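Local structure of diacylglycerol kinase (Bacillus anthracis, 3S40) at residues Glu49-Ala61 and Thr75-Glu87. The protein probably transfers a phosphate group from a nucleotide to diacylglycerol, forming phosphatidic acid. Numbering follows the deposited sequence.
Sequences EQGDATKYCQEFA and TVFECTNGLAPLE
Glu78 reaches from helix 73-83 to the start of helix 52-60, where its carboxylate meets the backbone N-H groups of Gly51 and Thr54. The two helices are neighbours in the alpha/beta catalytic domain, joined through strand 66-71 of its parallel sheet, and they run in roughly the same direction; the axes of 52-60 and 75-83 approach to 7.7 Å and cross at -37°. With CG anti to its own carbonyl carbon (chi1 -83°) and the chain extended beyond, Glu78 carries both oxygens to the helix end. OE1 accepts from Thr54 N on its anti lone pair at 3.1 Å, whereas Gly51 N, at the N-cap position, points almost straight at OE2 (3.0 Å) from above the carboxylate plane. The N-H groups at this helix start, with the positive end of the helix dipole, would probably favour the charged carboxylate.

Thr54 crosses the Glu78 side chain at about a right angle. Its methyl CG2 faces Gly82 CA, where the backbones come closest and glycine leaves room for Cys57 CB. Deeper in, Cys57 SG lies 3.5 Å from Cys79 SG, and Cys57 also touches Ile14 of strand 11-15. Leu83 CD1 packs on Cys57 CB, and Leu86 CD1 presses on Ala61 CB at 3.4 Å. Glu78 O, already the acceptor of Gly82 N within its own helix, receives Thr54 OG1 at 3.0 Å from the opposite face of its carbonyl plane.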
ATOM      1  N   GLU A  49      14.489   4.650 -15.822  1.00 41.61           N
ATOM      2  CA  GLU A  49      13.361   3.948 -16.411  1.00 49.06           C
ATOM      3  C   GLU A  49      12.589   3.182 -15.361  1.00 45.36           C
ATOM      4  O   GLU A  49      13.074   2.971 -14.241  1.00 31.89           O
ATOM      5  CB  GLU A  49      13.820   2.982 -17.498  1.00 56.68           C
ATOM      6  CG  GLU A  49      14.461   3.656 -18.691  1.00 77.04           C
ATOM      7  CD  GLU A  49      15.773   3.006 -19.068  1.00 91.54           C
ATOM      8  OE1 GLU A  49      16.336   2.282 -18.218  1.00 91.51           O
ATOM      9  OE2 GLU A  49      16.239   3.219 -20.208  1.00 99.81           O
ATOM     10  N   GLN A  50      11.380   2.785 -15.745  1.00 37.57           N
ATOM     11  CA  GLN A  50      10.608   1.797 -15.017  1.00 45.34           C
ATOM     12  C   GLN A  50      11.486   0.599 -14.666  1.00 36.02           C
ATOM     13  O   GLN A  50      12.236   0.101 -15.502  1.00 38.35           O
ATOM     14  CB  GLN A  50       9.421   1.347 -15.876  1.00 62.21           C
ATOM     15  CG  GLN A  50       8.547   0.279 -15.242  1.00 79.08           C
ATOM     16  CD  GLN A  50       7.510  -0.270 -16.206  1.00 90.93           C
ATOM     17  OE1 GLN A  50       7.517   0.055 -17.399  1.00 88.68           O
ATOM     18  NE2 GLN A  50       6.610  -1.108 -15.695  1.00 92.73           N
ATOM     19  N   GLY A  51      11.398   0.144 -13.421  1.00 26.83           N
ATOM     20  CA  GLY A  51      12.209  -0.965 -12.966  1.00 31.71           C
ATOM     21  C   GLY A  51      13.434  -0.545 -12.166  1.00 33.46           C
ATOM     22  O   GLY A  51      13.922  -1.324 -11.345  1.00 38.35           O
ATOM     23  N   ASP A  52      13.921   0.680 -12.381  1.00 26.31           N
ATOM     24  CA  ASP A  52      15.121   1.157 -11.670  1.00 25.77           C
ATOM     25  C   ASP A  52      14.980   1.152 -10.144  1.00 24.26           C
ATOM     26  O   ASP A  52      15.888   0.751  -9.428  1.00 29.19           O
ATOM     27  CB  ASP A  52      15.513   2.558 -12.124  1.00 25.93           C
ATOM     28  CG  ASP A  52      16.186   2.569 -13.490  1.00 41.42           C
ATOM     29  OD1 ASP A  52      16.454   1.477 -14.036  1.00 41.21           O
ATOM     30  OD2 ASP A  52      16.458   3.673 -14.007  1.00 38.57           O
ATOM     31  N   ALA A  53      13.850   1.630  -9.651  1.00 27.60           N
ATOM     32  CA  ALA A  53      13.651   1.675  -8.213  1.00 24.00           C
ATOM     33  C   ALA A  53      13.749   0.253  -7.649  1.00 19.08           C
ATOM     34  O   ALA A  53      14.427   0.013  -6.660  1.00 26.77           O
ATOM     35  CB  ALA A  53      12.303   2.341  -7.874  1.00 14.84           C
ATOM     36  N   THR A  54      13.097  -0.689  -8.312  1.00 21.66           N
ATOM     37  CA  THR A  54      13.181  -2.096  -7.918  1.00 28.20           C
ATOM     38  C   THR A  54      14.635  -2.578  -7.911  1.00 22.19           C
ATOM     39  O   THR A  54      15.068  -3.218  -6.956  1.00 26.55           O
ATOM     40  CB  THR A  54      12.336  -3.002  -8.851  1.00 25.56           C
ATOM     41  OG1 THR A  54      10.968  -2.562  -8.845  1.00 28.03           O
ATOM     42  CG2 THR A  54      12.417  -4.459  -8.422  1.00 31.51           C
ATOM     43  N   LYS A  55      15.380  -2.283  -8.975  1.00 23.03           N
ATOM     44  CA  LYS A  55      16.770  -2.726  -9.040  1.00 21.90           C
ATOM     45  C   LYS A  55      17.637  -2.056  -7.980  1.00 26.17           C
ATOM     46  O   LYS A  55      18.538  -2.685  -7.455  1.00 24.71           O
ATOM     47  CB  LYS A  55      17.382  -2.491 -10.423  1.00 28.88           C
ATOM     48  CG  LYS A  55      16.776  -3.347 -11.499  1.00 36.67           C
ATOM     49  CD  LYS A  55      17.175  -2.872 -12.874  1.00 38.88           C
ATOM     50  CE  LYS A  55      16.305  -3.531 -13.947  1.00 37.77           C
ATOM     51  NZ  LYS A  55      16.735  -3.143 -15.326  1.00 44.51           N
ATOM     52  N   TYR A  56      17.377  -0.783  -7.674  1.00 20.87           N
ATOM     53  CA  TYR A  56      18.203  -0.099  -6.679  1.00 26.97           C
ATOM     54  C   TYR A  56      17.925  -0.707  -5.313  1.00 16.25           C
ATOM     55  O   TYR A  56      18.853  -0.943  -4.529  1.00 18.89           O
ATOM     56  CB  TYR A  56      17.922   1.402  -6.615  1.00 27.23           C
ATOM     57  CG  TYR A  56      18.214   2.199  -7.863  1.00 22.74           C
ATOM     58  CD1 TYR A  56      19.074   1.729  -8.843  1.00 29.61           C
ATOM     59  CD2 TYR A  56      17.616   3.448  -8.053  1.00 26.84           C
ATOM     60  CE1 TYR A  56      19.342   2.496  -9.995  1.00 32.57           C
ATOM     61  CE2 TYR A  56      17.868   4.208  -9.181  1.00 25.33           C
ATOM     62  CZ  TYR A  56      18.731   3.733 -10.147  1.00 30.14           C
ATOM     63  OH  TYR A  56      18.956   4.503 -11.264  1.00 32.14           O
ATOM     64  N   CYS A  57      16.647  -0.978  -5.035  1.00 19.77           N
ATOM     65  CA  CYS A  57      16.284  -1.580  -3.755  1.00 21.47           C
ATOM     66  C   CYS A  57      17.016  -2.882  -3.570  1.00 19.58           C
ATOM     67  O   CYS A  57      17.609  -3.123  -2.523  1.00 21.04           O
ATOM     68  CB  CYS A  57      14.771  -1.812  -3.637  1.00 24.19           C
ATOM     69  SG  CYS A  57      13.839  -0.292  -3.297  1.00 30.06           S
ATOM     70  N   GLN A  58      16.970  -3.719  -4.598  1.00 16.61           N
ATOM     71  CA  GLN A  58      17.580  -5.039  -4.531  1.00 21.96           C
ATOM     72  C   GLN A  58      19.100  -4.967  -4.422  1.00 18.88           C
ATOM     73  O   GLN A  58      19.704  -5.763  -3.727  1.00 27.69           O
ATOM     74  CB  GLN A  58      17.127  -5.904  -5.712  1.00 22.34           C
ATOM     75  CG  GLN A  58      15.669  -6.339  -5.514  1.00 28.30           C
ATOM     76  CD  GLN A  58      15.077  -7.101  -6.677  1.00 21.43           C
ATOM     77  OE1 GLN A  58      15.609  -7.095  -7.785  1.00 19.12           O
ATOM     78  NE2 GLN A  58      13.949  -7.747  -6.431  1.00 25.31           N
ATOM     79  N   GLU A  59      19.710  -3.970  -5.054  1.00 18.53           N
ATOM     80  CA  GLU A  59      21.154  -3.847  -4.956  1.00 19.15           C
ATOM     81  C   GLU A  59      21.593  -3.320  -3.594  1.00 22.37           C
ATOM     82  O   GLU A  59      22.602  -3.756  -3.063  1.00 25.44           O
ATOM     83  CB  GLU A  59      21.694  -2.948  -6.056  1.00 20.32           C
ATOM     84  CG  GLU A  59      23.136  -2.584  -5.858  1.00 31.42           C
ATOM     85  CD  GLU A  59      23.660  -1.723  -6.995  1.00 52.60           C
ATOM     86  OE1 GLU A  59      22.884  -1.466  -7.947  1.00 50.29           O
ATOM     87  OE2 GLU A  59      24.841  -1.311  -6.934  1.00 66.02           O
ATOM     88  N   PHE A  60      20.854  -2.367  -3.034  1.00 14.43           N
ATOM     89  CA  PHE A  60      21.299  -1.743  -1.784  1.00 21.69           C
ATOM     90  C   PHE A  60      20.697  -2.336  -0.518  1.00 19.69           C
ATOM     91  O   PHE A  60      21.090  -1.968   0.588  1.00 24.10           O
ATOM     92  CB  PHE A  60      21.065  -0.235  -1.815  1.00 23.86           C
ATOM     93  CG  PHE A  60      22.035   0.487  -2.693  1.00 25.30           C
ATOM     94  CD1 PHE A  60      23.177   1.044  -2.165  1.00 27.08           C
ATOM     95  CD2 PHE A  60      21.809   0.587  -4.059  1.00 19.29           C
ATOM     96  CE1 PHE A  60      24.068   1.710  -2.976  1.00 38.81           C
ATOM     97  CE2 PHE A  60      22.695   1.246  -4.879  1.00 30.24           C
ATOM     98  CZ  PHE A  60      23.832   1.810  -4.339  1.00 39.48           C
ATOM     99  N   ALA A  61      19.754  -3.254  -0.692  1.00 19.93           N
ATOM    100  CA  ALA A  61      19.064  -3.876   0.446  1.00 25.24           C
ATOM    101  C   ALA A  61      19.993  -4.397   1.552  1.00 25.41           C
ATOM    102  O   ALA A  61      19.718  -4.200   2.717  1.00 27.41           O
ATOM    103  CB  ALA A  61      18.106  -4.961  -0.033  1.00 23.90           C
ATOM    104  N   THR A  75       6.118   4.088  -8.096  1.00 29.76           N
ATOM    105  CA  THR A  75       7.489   3.985  -7.592  1.00 30.31           C
ATOM    106  C   THR A  75       7.563   3.269  -6.243  1.00 28.53           C
ATOM    107  O   THR A  75       8.432   2.431  -6.031  1.00 26.54           O
ATOM    108  CB  THR A  75       8.167   5.364  -7.506  1.00 38.25           C
ATOM    109  OG1 THR A  75       8.035   6.035  -8.766  1.00 41.38           O
ATOM    110  CG2 THR A  75       9.660   5.210  -7.189  1.00 29.58           C
ATOM    111  N   VAL A  76       6.641   3.600  -5.337  1.00 23.24           N
ATOM    112  CA  VAL A  76       6.540   2.943  -4.034  1.00 19.54           C
ATOM    113  C   VAL A  76       6.345   1.440  -4.223  1.00 27.99           C
ATOM    114  O   VAL A  76       6.992   0.619  -3.572  1.00 28.58           O
ATOM    115  CB  VAL A  76       5.335   3.501  -3.210  1.00 29.78           C
ATOM    116  CG1 VAL A  76       4.964   2.571  -2.083  1.00 27.87           C
ATOM    117  CG2 VAL A  76       5.629   4.901  -2.670  1.00 22.44           C
ATOM    118  N   PHE A  77       5.418   1.089  -5.105  1.00 25.25           N
ATOM    119  CA  PHE A  77       5.139  -0.296  -5.422  1.00 24.56           C
ATOM    120  C   PHE A  77       6.363  -1.019  -5.998  1.00 25.33           C
ATOM    121  O   PHE A  77       6.552  -2.214  -5.766  1.00 27.37           O
ATOM    122  CB  PHE A  77       3.966  -0.368  -6.403  1.00 38.84           C
ATOM    123  CG  PHE A  77       3.537  -1.767  -6.751  1.00 49.44           C
ATOM    124  CD1 PHE A  77       3.105  -2.646  -5.763  1.00 49.69           C
ATOM    125  CD2 PHE A  77       3.528  -2.196  -8.073  1.00 54.76           C
ATOM    126  CE1 PHE A  77       2.686  -3.938  -6.087  1.00 51.98           C
ATOM    127  CE2 PHE A  77       3.111  -3.485  -8.405  1.00 59.46           C
ATOM    128  CZ  PHE A  77       2.691  -4.357  -7.408  1.00 59.39           C
ATOM    129  N   GLU A  78       7.186  -0.307  -6.768  1.00 22.03           N
ATOM    130  CA  GLU A  78       8.422  -0.909  -7.247  1.00 26.54           C
ATOM    131  C   GLU A  78       9.287  -1.298  -6.071  1.00 23.91           C
ATOM    132  O   GLU A  78       9.929  -2.345  -6.087  1.00 21.68           O
ATOM    133  CB  GLU A  78       9.203   0.045  -8.156  1.00 29.27           C
ATOM    134  CG  GLU A  78       8.723   0.057  -9.590  1.00 28.81           C
ATOM    135  CD  GLU A  78       9.774   0.645 -10.528  1.00 42.73           C
ATOM    136  OE1 GLU A  78      10.984   0.505 -10.234  1.00 49.28           O
ATOM    137  OE2 GLU A  78       9.386   1.249 -11.547  1.00 50.37           O
ATOM    138  N   CYS A  79       9.319  -0.437  -5.059  1.00 26.19           N
ATOM    139  CA  CYS A  79      10.104  -0.711  -3.867  1.00 28.24           C
ATOM    140  C   CYS A  79       9.558  -1.909  -3.088  1.00 35.50           C
ATOM    141  O   CYS A  79      10.322  -2.783  -2.682  1.00 30.04           O
ATOM    142  CB  CYS A  79      10.185   0.536  -2.971  1.00 26.70           C
ATOM    143  SG  CYS A  79      11.137   1.891  -3.740  1.00 37.68           S
ATOM    144  N   THR A  80       8.242  -1.940  -2.888  1.00 29.23           N
ATOM    145  CA  THR A  80       7.586  -3.044  -2.163  1.00 28.51           C
ATOM    146  C   THR A  80       7.961  -4.363  -2.782  1.00 19.75           C
ATOM    147  O   THR A  80       8.408  -5.278  -2.114  1.00 22.35           O
ATOM    148  CB  THR A  80       6.064  -2.991  -2.311  1.00 32.86           C
ATOM    149  OG1 THR A  80       5.581  -1.723  -1.881  1.00 26.64           O
ATOM    150  CG2 THR A  80       5.402  -4.116  -1.496  1.00 39.66           C
ATOM    151  N   ASN A  81       7.742  -4.441  -4.086  1.00 26.90           N
ATOM    152  CA  ASN A  81       8.099  -5.620  -4.853  1.00 27.72           C
ATOM    153  C   ASN A  81       9.576  -5.912  -4.887  1.00 31.39           C
ATOM    154  O   ASN A  81       9.978  -7.063  -4.948  1.00 46.03           O
ATOM    155  CB  ASN A  81       7.556  -5.502  -6.265  1.00 36.40           C
ATOM    156  CG  ASN A  81       6.160  -6.023  -6.362  1.00 53.02           C
ATOM    157  OD1 ASN A  81       5.937  -7.120  -6.875  1.00 59.11           O
ATOM    158  ND2 ASN A  81       5.206  -5.270  -5.814  1.00 50.58           N
ATOM    159  N   GLY A  82      10.387  -4.863  -4.859  1.00 31.31           N
ATOM    160  CA  GLY A  82      11.821  -5.038  -4.799  1.00 33.81           C
ATOM    161  C   GLY A  82      12.248  -5.662  -3.488  1.00 30.04           C
ATOM    162  O   GLY A  82      13.025  -6.604  -3.463  1.00 27.94           O
ATOM    163  N   LEU A  83      11.727  -5.147  -2.388  1.00 26.21           N
ATOM    164  CA  LEU A  83      12.201  -5.566  -1.069  1.00 25.67           C
ATOM    165  C   LEU A  83      11.526  -6.818  -0.543  1.00 28.55           C
ATOM    166  O   LEU A  83      12.170  -7.657   0.096  1.00 27.05           O
ATOM    167  CB  LEU A  83      11.992  -4.443  -0.063  1.00 28.78           C
ATOM    168  CG  LEU A  83      13.128  -3.448   0.189  1.00 34.01           C
ATOM    169  CD1 LEU A  83      14.317  -3.719  -0.704  1.00 33.93           C
ATOM    170  CD2 LEU A  83      12.641  -2.012   0.056  1.00 36.79           C
ATOM    171  N   ALA A  84      10.226  -6.945  -0.798  1.00 22.88           N
ATOM    172  CA  ALA A  84       9.444  -7.956  -0.096  1.00 17.14           C
ATOM    173  C   ALA A  84      10.037  -9.375  -0.171  1.00 26.40           C
ATOM    174  O   ALA A  84      10.067 -10.088   0.833  1.00 30.20           O
ATOM    175  CB  ALA A  84       7.986  -7.942  -0.555  1.00 19.34           C
ATOM    176  N   PRO A  85      10.511  -9.797  -1.351  1.00 30.64           N
ATOM    177  CA  PRO A  85      10.989 -11.192  -1.397  1.00 23.54           C
ATOM    178  C   PRO A  85      12.394 -11.428  -0.837  1.00 30.31           C
ATOM    179  O   PRO A  85      12.842 -12.572  -0.812  1.00 37.07           O
ATOM    180  CB  PRO A  85      10.919 -11.544  -2.891  1.00 36.55           C
ATOM    181  CG  PRO A  85      10.928 -10.245  -3.606  1.00 39.65           C
ATOM    182  CD  PRO A  85      10.367  -9.201  -2.689  1.00 30.50           C
ATOM    183  N   LEU A  86      13.056 -10.382  -0.358  1.00 24.23           N
ATOM    184  CA  LEU A  86      14.431 -10.488   0.100  1.00 24.02           C
ATOM    185  C   LEU A  86      14.566 -10.948   1.543  1.00 31.02           C
ATOM    186  O   LEU A  86      13.705 -10.657   2.384  1.00 27.47           O
ATOM    187  CB  LEU A  86      15.133  -9.129  -0.045  1.00 27.67           C
ATOM    188  CG  LEU A  86      15.069  -8.479  -1.429  1.00 32.51           C
ATOM    189  CD1 LEU A  86      15.955  -7.212  -1.493  1.00 21.75           C
ATOM    190  CD2 LEU A  86      15.453  -9.473  -2.524  1.00 29.24           C
ATOM    191  N   GLU A  87      15.666 -11.646   1.835  1.00 28.16           N
ATOM    192  CA  GLU A  87      15.950 -12.108   3.195  1.00 31.43           C
ATOM    193  C   GLU A  87      16.286 -10.938   4.080  1.00 28.60           C
ATOM    194  O   GLU A  87      15.955 -10.913   5.264  1.00 36.09           O
ATOM    195  CB  GLU A  87      17.117 -13.104   3.224  1.00 27.51           C
ATOM    196  CG  GLU A  87      16.823 -14.400   2.455  1.00 42.58           C
ATOM    197  CD  GLU A  87      15.559 -15.114   2.947  1.00 46.54           C
ATOM    198  OE1 GLU A  87      15.423 -15.306   4.177  1.00 51.72           O
ATOM    199  OE2 GLU A  87      14.696 -15.469   2.107  1.00 43.30           O
TER
HETATM  200  O   HOH W   1      11.760   3.414 -11.578  1.00 30.92           O